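Local coordinates for protein arsenite methyltransferase (PDB 5EVJ) that catalyses S-adenosylmethionine-dependent methylation of trivalent arsenic, probably converting arsenic triglutathione to mono-, di- and trimethylated products, at residues Y226-D229 against F230-L233; D259-E263 against A264-S268; R311-T314 against N315-M318. The protein carries 15 engineered substitutions. All coordinates share one frame; numbering follows the deposited sequence.

Overall arrangement
All three contacts are local, within one continuous run of chain each, but no two share a helix or strand, and their chemistry differs. Interactions 1 and 2 lie on the same side of the chain's centre, about 16 Å apart between centres. Interaction 1 is a surface contact that stays within helix 227-237, built from backbone bonds and a charged pair. Interaction 2 is partly buried and mainly apolar, joining helix 256-261 to strand 266-274 of the seven-stranded sheet through a type II' beta turn. Interaction 3, about 37 Å between centres from interaction 2, is again at the surface; it links strand 310-313 to strand 318-320 by a turn, two waters and a sulfur-aromatic contact.

Interaction 1. Residues Y226-D229 against F230-L233; sequences YNND and FIRL
R232 reaches back over the preceding turn to D229, and several atoms along its chain meet that turn. R232 CB lies 3.5 Å from D229 O. R232 CG is 3.2 Å from N228 O, the carbonyl that also accepts the R232 backbone N-H. Since CG stands anti to the carbonyl carbon (chi1 -64°) and the chain runs extended as far as NE, the guanidinium is carried back to the D229 carboxylate, which it crosses at a slant. There R232 NH1 meets D229 OD1 at 3.0 Å in a salt bridge. It approaches nearly along the C-O direction of the carboxylate, but the bond is bent (140° at the hydrogen) and the two planes are 50° apart, so this is a one-oxygen grip and no flat bidentate pairing. The same NH1 stays 4.0 Å from Y226 CE2, oblique to the ring. D229 OD2 is taken by a second arginine, R205. With an alanine here in place of D229, R232 would probably lose the partner that fixes its guanidinium, and R205 its carboxylate mate. Y226 OH accepts N228 ND2 at 2.7 Å, in the amide plane. Y226 is the N-cap: its carbonyl O receives F230 N at 3.1 Å, opening the run of i to i+4 backbone bonds. F230 turns inward, its ring against Y201 and Y271. The arrangement is an i to i+3 salt bridge on the first turn of a helix, here 227-237 of the methyltransferase domain.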
ATOM      1  N   TYR A 226       8.623  12.986  -8.541  1.00 23.72           N
ATOM      2  CA  TYR A 226       7.606  13.972  -8.376  1.00 20.92           C
ATOM      3  C   TYR A 226       6.271  13.219  -8.099  1.00 23.43           C
ATOM      4  O   TYR A 226       5.803  12.409  -8.911  1.00 22.54           O
ATOM      5  CB  TYR A 226       7.557  14.840  -9.636  1.00 16.72           C
ATOM      6  CG  TYR A 226       6.421  15.845  -9.648  1.00 17.70           C
ATOM      7  CD1 TYR A 226       5.883  16.431  -8.426  1.00 17.44           C
ATOM      8  CD2 TYR A 226       5.848  16.224 -10.871  1.00 19.14           C
ATOM      9  CE1 TYR A 226       4.835  17.364  -8.471  1.00 18.44           C
ATOM     10  CE2 TYR A 226       4.783  17.140 -10.914  1.00 20.67           C
ATOM     11  CZ  TYR A 226       4.280  17.712  -9.760  1.00 21.44           C
ATOM     12  OH  TYR A 226       3.244  18.640  -9.975  1.00 24.74           O
ATOM     13  N   ASN A 227       5.642  13.476  -6.964  1.00 25.00           N
ATOM     14  CA  ASN A 227       4.441  12.712  -6.694  1.00 27.21           C
ATOM     15  C   ASN A 227       3.416  12.692  -7.834  1.00 30.31           C
ATOM     16  O   ASN A 227       2.753  11.666  -8.029  1.00 30.19           O
ATOM     17  CB  ASN A 227       3.783  13.073  -5.341  1.00 28.14           C
ATOM     18  CG  ASN A 227       3.003  14.350  -5.385  1.00 28.72           C
ATOM     19  OD1 ASN A 227       1.890  14.416  -4.887  1.00 28.23           O
ATOM     20  ND2 ASN A 227       3.564  15.363  -5.969  1.00 27.46           N
ATOM     21  N   ASN A 228       3.262  13.798  -8.590  1.00 27.79           N
ATOM     22  CA  ASN A 228       2.176  13.807  -9.565  1.00 21.93           C
ATOM     23  C   ASN A 228       2.633  12.963 -10.753  1.00 19.04           C
ATOM     24  O   ASN A 228       1.825  12.486 -11.506  1.00 19.12           O
ATOM     25  CB  ASN A 228       1.784  15.214 -10.037  1.00 23.64           C
ATOM     26  CG  ASN A 228       0.922  15.961  -9.027  1.00 25.48           C
ATOM     27  OD1 ASN A 228       0.006  15.381  -8.487  1.00 22.09           O
ATOM     28  ND2 ASN A 228       1.214  17.282  -8.779  1.00 23.88           N
ATOM     29  N   ASP A 229       3.929  12.794 -10.962  1.00 18.56           N
ATOM     30  CA  ASP A 229       4.368  11.920 -12.058  1.00 19.50           C
ATOM     31  C   ASP A 229       4.108  10.458 -11.674  1.00 21.10           C
ATOM     32  O   ASP A 229       3.800   9.652 -12.500  1.00 22.20           O
ATOM     33  CB  ASP A 229       5.863  12.122 -12.449  1.00 19.95           C
ATOM     34  CG  ASP A 229       6.108  13.380 -13.217  1.00 22.16           C
ATOM     35  OD1 ASP A 229       5.154  13.948 -13.835  1.00 25.12           O
ATOM     36  OD2 ASP A 229       7.276  13.799 -13.241  1.00 24.81           O
ATOM     37  N   PHE A 230       4.236  10.122 -10.397  1.00 22.40           N
ATOM     38  CA  PHE A 230       3.913   8.802  -9.969  1.00 23.88           C
ATOM     39  C   PHE A 230       2.441   8.501 -10.226  1.00 24.42           C
ATOM     40  O   PHE A 230       2.068   7.411 -10.761  1.00 26.79           O
ATOM     41  CB  PHE A 230       4.281   8.559  -8.503  1.00 26.12           C
ATOM     42  CG  PHE A 230       3.554   7.394  -7.925  1.00 29.23           C
ATOM     43  CD1 PHE A 230       3.966   6.086  -8.227  1.00 29.17           C
ATOM     44  CD2 PHE A 230       2.356   7.591  -7.214  1.00 31.35           C
ATOM     45  CE1 PHE A 230       3.220   5.016  -7.748  1.00 32.51           C
ATOM     46  CE2 PHE A 230       1.617   6.506  -6.718  1.00 29.64           C
ATOM     47  CZ  PHE A 230       2.047   5.235  -7.007  1.00 28.86           C
ATOM     48  N   ILE A 231       1.609   9.447  -9.844  1.00 21.27           N
ATOM     49  CA  ILE A 231       0.157   9.297 -10.007  1.00 20.96           C
ATOM     50  C   ILE A 231      -0.184   8.981 -11.483  1.00 22.08           C
ATOM     51  O   ILE A 231      -0.982   8.061 -11.781  1.00 21.83           O
ATOM     52  CB  ILE A 231      -0.660  10.552  -9.455  1.00 19.29           C
ATOM     53  CG1 ILE A 231      -0.504  10.643  -7.892  1.00 20.77           C
ATOM     54  CG2 ILE A 231      -2.172  10.509  -9.878  1.00 14.09           C
ATOM     55  CD1 ILE A 231      -1.184  11.859  -7.216  1.00 20.09           C
ATOM     56  N   ARG A 232       0.435   9.728 -12.375  1.00 21.80           N
ATOM     57  CA  ARG A 232       0.264   9.536 -13.817  1.00 26.79           C
ATOM     58  C   ARG A 232       0.615   8.093 -14.254  1.00 24.26           C
ATOM     59  O   ARG A 232      -0.123   7.496 -15.032  1.00 22.88           O
ATOM     60  CB  ARG A 232       1.133  10.537 -14.659  1.00 24.02           C
ATOM     61  CG  ARG A 232       0.734  12.034 -14.465  1.00 30.44           C
ATOM     62  CD  ARG A 232       1.682  13.056 -15.148  1.00 25.62           C
ATOM     63  NE  ARG A 232       1.069  14.405 -15.219  1.00 23.52           N
ATOM     64  CZ  ARG A 232       1.511  15.521 -14.581  1.00 21.90           C
ATOM     65  NH1 ARG A 232       2.608  15.497 -13.842  1.00 18.14           N
ATOM     66  NH2 ARG A 232       0.892  16.708 -14.763  1.00 20.14           N
ATOM     67  N   LEU A 233       1.751   7.592 -13.781  1.00 22.00           N
ATOM     68  CA  LEU A 233       2.231   6.266 -14.156  1.00 23.68           C
ATOM     69  C   LEU A 233       1.252   5.265 -13.541  1.00 21.81           C
ATOM     70  O   LEU A 233       0.729   4.406 -14.236  1.00 20.31           O
ATOM     71  CB  LEU A 233       3.616   6.072 -13.609  1.00 26.89           C
ATOM     72  CG  LEU A 233       4.267   4.700 -13.759  1.00 38.01           C
ATOM     73  CD1 LEU A 233       4.461   4.249 -15.248  1.00 32.02           C
ATOM     74  CD2 LEU A 233       5.572   4.711 -12.930  1.00 31.92           C
TER

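Interaction 2. Residues D259-E263 against A264-S268; sequences DQVGE and ARFYS
V261 meets A264 and F266 with two different parts of its side chain. Its CB bond points toward the segment that follows, and its CB lies 4.1 Å from A264 CB. The CG1 branch, anti to the carbonyl carbon (chi1 -65°), extends to the far end of the aromatic ring: V261 CG1 is 4.0 Å from F266 CZ and near the ring plane, so the methyl comes at the ring's edge. The valine and phenylalanine side chains run at a slant to each other and touch at this one point. What brings them together is the type II' beta turn from V261 to A264, in which G262 leaves helical geometry with a positive phi of 76°. The turn is closed by A264 N donating to V261 O at 3.3 Å, a weak bond by its length although fairly straight at 160°. The R265 guanidinium has its own partners: Y267 OH lies over its centre, 3.6 Å above the plane, and E249 pairs with its NH2. V202 of strand 193-202 packs against both A264 and F266, while I252 adds to the cover of the phenylalanine. With only one weak hydrogen bond between 259-263 and 264-268, this contact rests chiefly on the apolar touches of V261 and on the backbone shape at the glycine, whereas R265 is held by polar partners outside it, D203 at its backbone N and E249.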
ATOM      1  N   ASP A 259      21.816  21.853  -0.774  1.00 83.88           N
ATOM      2  CA  ASP A 259      22.288  22.718  -1.858  1.00 83.62           C
ATOM      3  C   ASP A 259      22.071  22.072  -3.212  1.00 80.45           C
ATOM      4  O   ASP A 259      21.769  22.759  -4.205  1.00 72.32           O
ATOM      5  CB  ASP A 259      23.771  23.051  -1.683  1.00 83.26           C
ATOM      6  CG  ASP A 259      24.065  23.796  -0.383  1.00 91.77           C
ATOM      7  OD1 ASP A 259      23.145  24.065   0.438  1.00 98.19           O
ATOM      8  OD2 ASP A 259      25.251  24.111  -0.181  1.00 89.31           O
ATOM      9  N   GLN A 260      22.214  20.748  -3.232  1.00 77.94           N
ATOM     10  CA  GLN A 260      22.107  19.947  -4.459  1.00 75.50           C
ATOM     11  C   GLN A 260      20.675  19.904  -5.009  1.00 63.61           C
ATOM     12  O   GLN A 260      20.464  19.807  -6.225  1.00 57.98           O
ATOM     13  CB  GLN A 260      22.629  18.517  -4.218  1.00 86.10           C
ATOM     14  CG  GLN A 260      23.876  18.402  -3.331  1.00105.03           C
ATOM     15  CD  GLN A 260      25.026  19.341  -3.731  1.00115.31           C
ATOM     16  OE1 GLN A 260      24.974  20.554  -3.485  1.00123.79           O
ATOM     17  NE2 GLN A 260      26.078  18.776  -4.322  1.00104.18           N
ATOM     18  N   VAL A 261      19.700  19.988  -4.103  1.00 50.79           N
ATOM     19  CA  VAL A 261      18.306  19.761  -4.470  1.00 52.99           C
ATOM     20  C   VAL A 261      17.477  21.028  -4.674  1.00 49.41           C
ATOM     21  O   VAL A 261      16.349  20.942  -5.173  1.00 47.80           O
ATOM     22  CB  VAL A 261      17.608  18.781  -3.488  1.00 52.65           C
ATOM     23  CG1 VAL A 261      18.261  17.403  -3.587  1.00 51.45           C
ATOM     24  CG2 VAL A 261      17.647  19.299  -2.056  1.00 48.54           C
ATOM     25  N   GLY A 262      18.029  22.186  -4.301  1.00 44.78           N
ATOM     26  CA  GLY A 262      17.314  23.469  -4.481  1.00 37.79           C
ATOM     27  C   GLY A 262      16.251  23.526  -3.397  1.00 35.64           C
ATOM     28  O   GLY A 262      16.524  23.274  -2.208  1.00 31.60           O
ATOM     29  N   GLU A 263      15.018  23.814  -3.778  1.00 29.36           N
ATOM     30  CA  GLU A 263      14.028  23.827  -2.723  1.00 28.59           C
ATOM     31  C   GLU A 263      13.138  22.526  -2.761  1.00 29.92           C
ATOM     32  O   GLU A 263      12.011  22.526  -2.278  1.00 27.77           O
ATOM     33  CB  GLU A 263      13.220  25.128  -2.802  1.00 26.36           C
ATOM     34  CG  GLU A 263      14.036  26.401  -2.461  1.00 29.90           C
ATOM     35  CD  GLU A 263      15.232  26.630  -3.427  1.00 29.21           C
ATOM     36  OE1 GLU A 263      15.001  26.827  -4.655  1.00 26.10           O
ATOM     37  OE2 GLU A 263      16.404  26.605  -2.972  1.00 27.96           O
ATOM     38  N   ALA A 264      13.640  21.443  -3.345  1.00 29.09           N
ATOM     39  CA  ALA A 264      12.850  20.181  -3.373  1.00 33.97           C
ATOM     40  C   ALA A 264      12.450  19.718  -1.972  1.00 32.51           C
ATOM     41  O   ALA A 264      13.263  19.697  -1.076  1.00 35.41           O
ATOM     42  CB  ALA A 264      13.574  19.073  -4.109  1.00 28.68           C
ATOM     43  N   ARG A 265      11.184  19.379  -1.812  1.00 31.41           N
ATOM     44  CA  ARG A 265      10.677  18.812  -0.588  1.00 31.82           C
ATOM     45  C   ARG A 265      10.309  17.340  -0.796  1.00 32.07           C
ATOM     46  O   ARG A 265       9.604  16.981  -1.762  1.00 29.72           O
ATOM     47  CB  ARG A 265       9.475  19.633  -0.059  1.00 33.49           C
ATOM     48  CG  ARG A 265       9.865  21.082   0.260  1.00 31.29           C
ATOM     49  CD  ARG A 265       8.642  21.951   0.411  1.00 34.46           C
ATOM     50  NE  ARG A 265       8.256  21.882   1.780  1.00 42.12           N
ATOM     51  CZ  ARG A 265       7.095  22.269   2.324  1.00 45.97           C
ATOM     52  NH1 ARG A 265       6.143  22.844   1.623  1.00 45.18           N
ATOM     53  NH2 ARG A 265       6.907  22.075   3.630  1.00 45.00           N
ATOM     54  N   PHE A 266      10.793  16.504   0.131  1.00 31.81           N
ATOM     55  CA  PHE A 266      10.625  15.065   0.089  1.00 31.24           C
ATOM     56  C   PHE A 266       9.606  14.576   1.106  1.00 32.82           C
ATOM     57  O   PHE A 266       9.544  15.078   2.232  1.00 31.95           O
ATOM     58  CB  PHE A 266      11.938  14.351   0.311  1.00 29.69           C
ATOM     59  CG  PHE A 266      12.978  14.680  -0.704  1.00 30.74           C
ATOM     60  CD1 PHE A 266      13.732  15.865  -0.605  1.00 30.58           C
ATOM     61  CD2 PHE A 266      13.245  13.814  -1.748  1.00 31.15           C
ATOM     62  CE1 PHE A 266      14.710  16.169  -1.556  1.00 30.04           C
ATOM     63  CE2 PHE A 266      14.223  14.118  -2.717  1.00 32.39           C
ATOM     64  CZ  PHE A 266      14.950  15.291  -2.614  1.00 31.65           C
ATOM     65  N   TYR A 267       8.826  13.579   0.676  1.00 29.60           N
ATOM     66  CA  TYR A 267       7.798  12.931   1.490  1.00 32.68           C
ATOM     67  C   TYR A 267       7.876  11.398   1.495  1.00 30.10           C
ATOM     68  O   TYR A 267       8.276  10.727   0.522  1.00 27.61           O
ATOM     69  CB  TYR A 267       6.384  13.351   1.030  1.00 30.51           C
ATOM     70  CG  TYR A 267       6.285  14.846   1.038  1.00 32.88           C
ATOM     71  CD1 TYR A 267       6.913  15.599   0.055  1.00 35.10           C
ATOM     72  CD2 TYR A 267       5.663  15.502   2.081  1.00 35.86           C
ATOM     73  CE1 TYR A 267       6.878  16.972   0.075  1.00 41.28           C
ATOM     74  CE2 TYR A 267       5.573  16.866   2.106  1.00 38.02           C
ATOM     75  CZ  TYR A 267       6.192  17.596   1.103  1.00 43.70           C
ATOM     76  OH  TYR A 267       6.168  18.965   1.142  1.00 46.80           O
ATOM     77  N   SER A 268       7.456  10.890   2.623  1.00 29.07           N
ATOM     78  CA  SER A 268       7.195   9.506   2.830  1.00 33.79           C
ATOM     79  C   SER A 268       5.694   9.501   2.639  1.00 29.90           C
ATOM     80  O   SER A 268       4.975  10.138   3.407  1.00 22.80           O
ATOM     81  CB  SER A 268       7.497   9.192   4.317  1.00 39.00           C
ATOM     82  OG  SER A 268       7.140   7.872   4.648  1.00 51.59           O
TER

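Interaction 3. Residues R311-T314 against N315-M318; sequences RFVT and NKPM
The F312 ring meets the sulfur of M318 obliquely. M318 SD is 4.2 Å from the ring centroid and 31° off the ring normal, nearest to F312 CE2 at 3.6 Å, a Met-aromatic contact in which the two side chains cross at about a right angle. At the edge of the ring, in its plane, lies water 1. F337 makes a further edge-to-face contact with the same ring. M318 gets there with CG anti to its own N (chi1 159°) and the rest of the chain extended. Between these residues the chain reverses in a type II beta turn from V313 to K316, with N315 at positive phi. K316 N donates to V313 O at 2.9 Å, from above the carbonyl plane. Alongside this bond the two side chains point the same way, V313 CG1 lying 3.7 Å from K316 CG. Two waters join the arms of the turn: water 1 donates to V313 O and K316 O, and water 2 accepts from V313 N while its O donates to K316 O at 3.2 Å. Thus V313 O and K316 O each take two donors. T314 OG1 bonds to S301 O. The turn ends strand 310-313, which pairs with strand 303-305, and leads into strand 318-320; F312 packs on A291 and Y293 of strand 289-293 and on T324 and V328 of helix 322-329.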
ATOM      1  N   ARG A 311     -12.644  10.474   6.269  1.00 26.19           N
ATOM      2  CA  ARG A 311     -12.756   9.811   7.553  1.00 31.40           C
ATOM      3  C   ARG A 311     -14.229   9.509   7.803  1.00 29.01           C
ATOM      4  O   ARG A 311     -15.028  10.410   7.737  1.00 34.97           O
ATOM      5  CB  ARG A 311     -12.218  10.722   8.655  1.00 34.19           C
ATOM      6  CG  ARG A 311     -12.494  10.252  10.073  1.00 39.49           C
ATOM      7  CD  ARG A 311     -11.628  11.103  10.978  1.00 42.26           C
ATOM      8  NE  ARG A 311     -11.101  10.344  12.092  1.00 50.13           N
ATOM      9  CZ  ARG A 311     -11.754  10.150  13.245  1.00 63.59           C
ATOM     10  NH1 ARG A 311     -12.977  10.691  13.439  1.00 61.43           N
ATOM     11  NH2 ARG A 311     -11.180   9.418  14.216  1.00 54.81           N
ATOM     12  N   PHE A 312     -14.553   8.253   8.072  1.00 25.01           N
ATOM     13  CA  PHE A 312     -15.893   7.777   8.273  1.00 25.52           C
ATOM     14  C   PHE A 312     -16.062   7.502   9.724  1.00 28.69           C
ATOM     15  O   PHE A 312     -15.274   6.703  10.350  1.00 30.19           O
ATOM     16  CB  PHE A 312     -16.133   6.427   7.578  1.00 25.37           C
ATOM     17  CG  PHE A 312     -16.134   6.530   6.098  1.00 23.84           C
ATOM     18  CD1 PHE A 312     -14.914   6.505   5.383  1.00 19.74           C
ATOM     19  CD2 PHE A 312     -17.340   6.768   5.422  1.00 22.37           C
ATOM     20  CE1 PHE A 312     -14.919   6.684   4.023  1.00 20.77           C
ATOM     21  CE2 PHE A 312     -17.331   6.972   4.042  1.00 21.60           C
ATOM     22  CZ  PHE A 312     -16.118   6.914   3.352  1.00 21.50           C
ATOM     23  N   VAL A 313     -17.111   8.114  10.267  1.00 25.78           N
ATOM     24  CA  VAL A 313     -17.399   7.902  11.650  1.00 21.70           C
ATOM     25  C   VAL A 313     -18.437   6.800  11.696  1.00 21.99           C
ATOM     26  O   VAL A 313     -19.434   6.761  10.904  1.00 22.69           O
ATOM     27  CB  VAL A 313     -17.836   9.216  12.309  1.00 24.79           C
ATOM     28  CG1 VAL A 313     -18.224   9.001  13.783  1.00 25.33           C
ATOM     29  CG2 VAL A 313     -16.695  10.259  12.218  1.00 21.44           C
ATOM     30  N   THR A 314     -18.229   5.883  12.624  1.00 21.58           N
ATOM     31  CA  THR A 314     -19.203   4.761  12.805  1.00 23.59           C
ATOM     32  C   THR A 314     -20.676   5.173  12.803  1.00 24.91           C
ATOM     33  O   THR A 314     -21.071   6.019  13.553  1.00 30.53           O
ATOM     34  CB  THR A 314     -18.840   4.036  14.086  1.00 24.51           C
ATOM     35  OG1 THR A 314     -17.479   3.610  13.940  1.00 24.18           O
ATOM     36  CG2 THR A 314     -19.821   2.861  14.402  1.00 24.32           C
ATOM     37  N   ASN A 315     -21.457   4.595  11.894  1.00 26.02           N
ATOM     38  CA  ASN A 315     -22.855   4.793  11.722  1.00 24.24           C
ATOM     39  C   ASN A 315     -23.301   6.170  11.297  1.00 28.58           C
ATOM     40  O   ASN A 315     -24.523   6.425  11.298  1.00 26.93           O
ATOM     41  CB  ASN A 315     -23.611   4.242  12.916  1.00 28.16           C
ATOM     42  CG  ASN A 315     -23.598   2.694  12.932  1.00 32.92           C
ATOM     43  OD1 ASN A 315     -23.379   2.067  13.960  1.00 33.05           O
ATOM     44  ND2 ASN A 315     -23.834   2.087  11.773  1.00 33.55           N
ATOM     45  N   LYS A 316     -22.333   7.035  10.916  1.00 24.73           N
ATOM     46  CA  LYS A 316     -22.679   8.347  10.426  1.00 24.73           C
ATOM     47  C   LYS A 316     -22.673   8.374   8.874  1.00 25.89           C
ATOM     48  O   LYS A 316     -21.646   8.360   8.243  1.00 23.65           O
ATOM     49  CB  LYS A 316     -21.711   9.418  10.938  1.00 22.26           C
ATOM     50  CG  LYS A 316     -21.616   9.596  12.485  1.00 19.28           C
ATOM     51  CD  LYS A 316     -22.956   9.624  13.196  1.00 16.89           C
ATOM     52  CE  LYS A 316     -23.862  10.732  12.659  1.00 14.43           C
ATOM     53  NZ  LYS A 316     -23.343  12.110  12.978  1.00 11.65           N
ATOM     54  N   PRO A 317     -23.826   8.433   8.267  1.00 25.87           N
ATOM     55  CA  PRO A 317     -23.769   8.442   6.817  1.00 24.07           C
ATOM     56  C   PRO A 317     -23.042   9.640   6.182  1.00 25.59           C
ATOM     57  O   PRO A 317     -23.078  10.759   6.701  1.00 26.99           O
ATOM     58  CB  PRO A 317     -25.253   8.380   6.420  1.00 23.64           C
ATOM     59  CG  PRO A 317     -25.891   9.144   7.577  1.00 31.45           C
ATOM     60  CD  PRO A 317     -25.209   8.533   8.785  1.00 25.83           C
ATOM     61  N   MET A 318     -22.351   9.407   5.065  1.00 25.16           N
ATOM     62  CA  MET A 318     -21.704  10.493   4.333  1.00 25.06           C
ATOM     63  C   MET A 318     -21.922  10.349   2.814  1.00 25.98           C
ATOM     64  O   MET A 318     -21.893   9.209   2.200  1.00 22.00           O
ATOM     65  CB  MET A 318     -20.238  10.542   4.748  1.00 28.12           C
ATOM     66  CG  MET A 318     -19.250  11.224   3.795  1.00 36.54           C
ATOM     67  SD  MET A 318     -17.551  10.604   4.130  1.00 45.38           S
ATOM     68  CE  MET A 318     -16.494  11.527   3.020  1.00 41.17           C
TER
HETATM   69  O   HOH W   1     -19.665   6.345   8.118  1.00 19.88           O
HETATM   70  O   HOH W   2     -18.725   9.582   8.707  1.00 31.41           O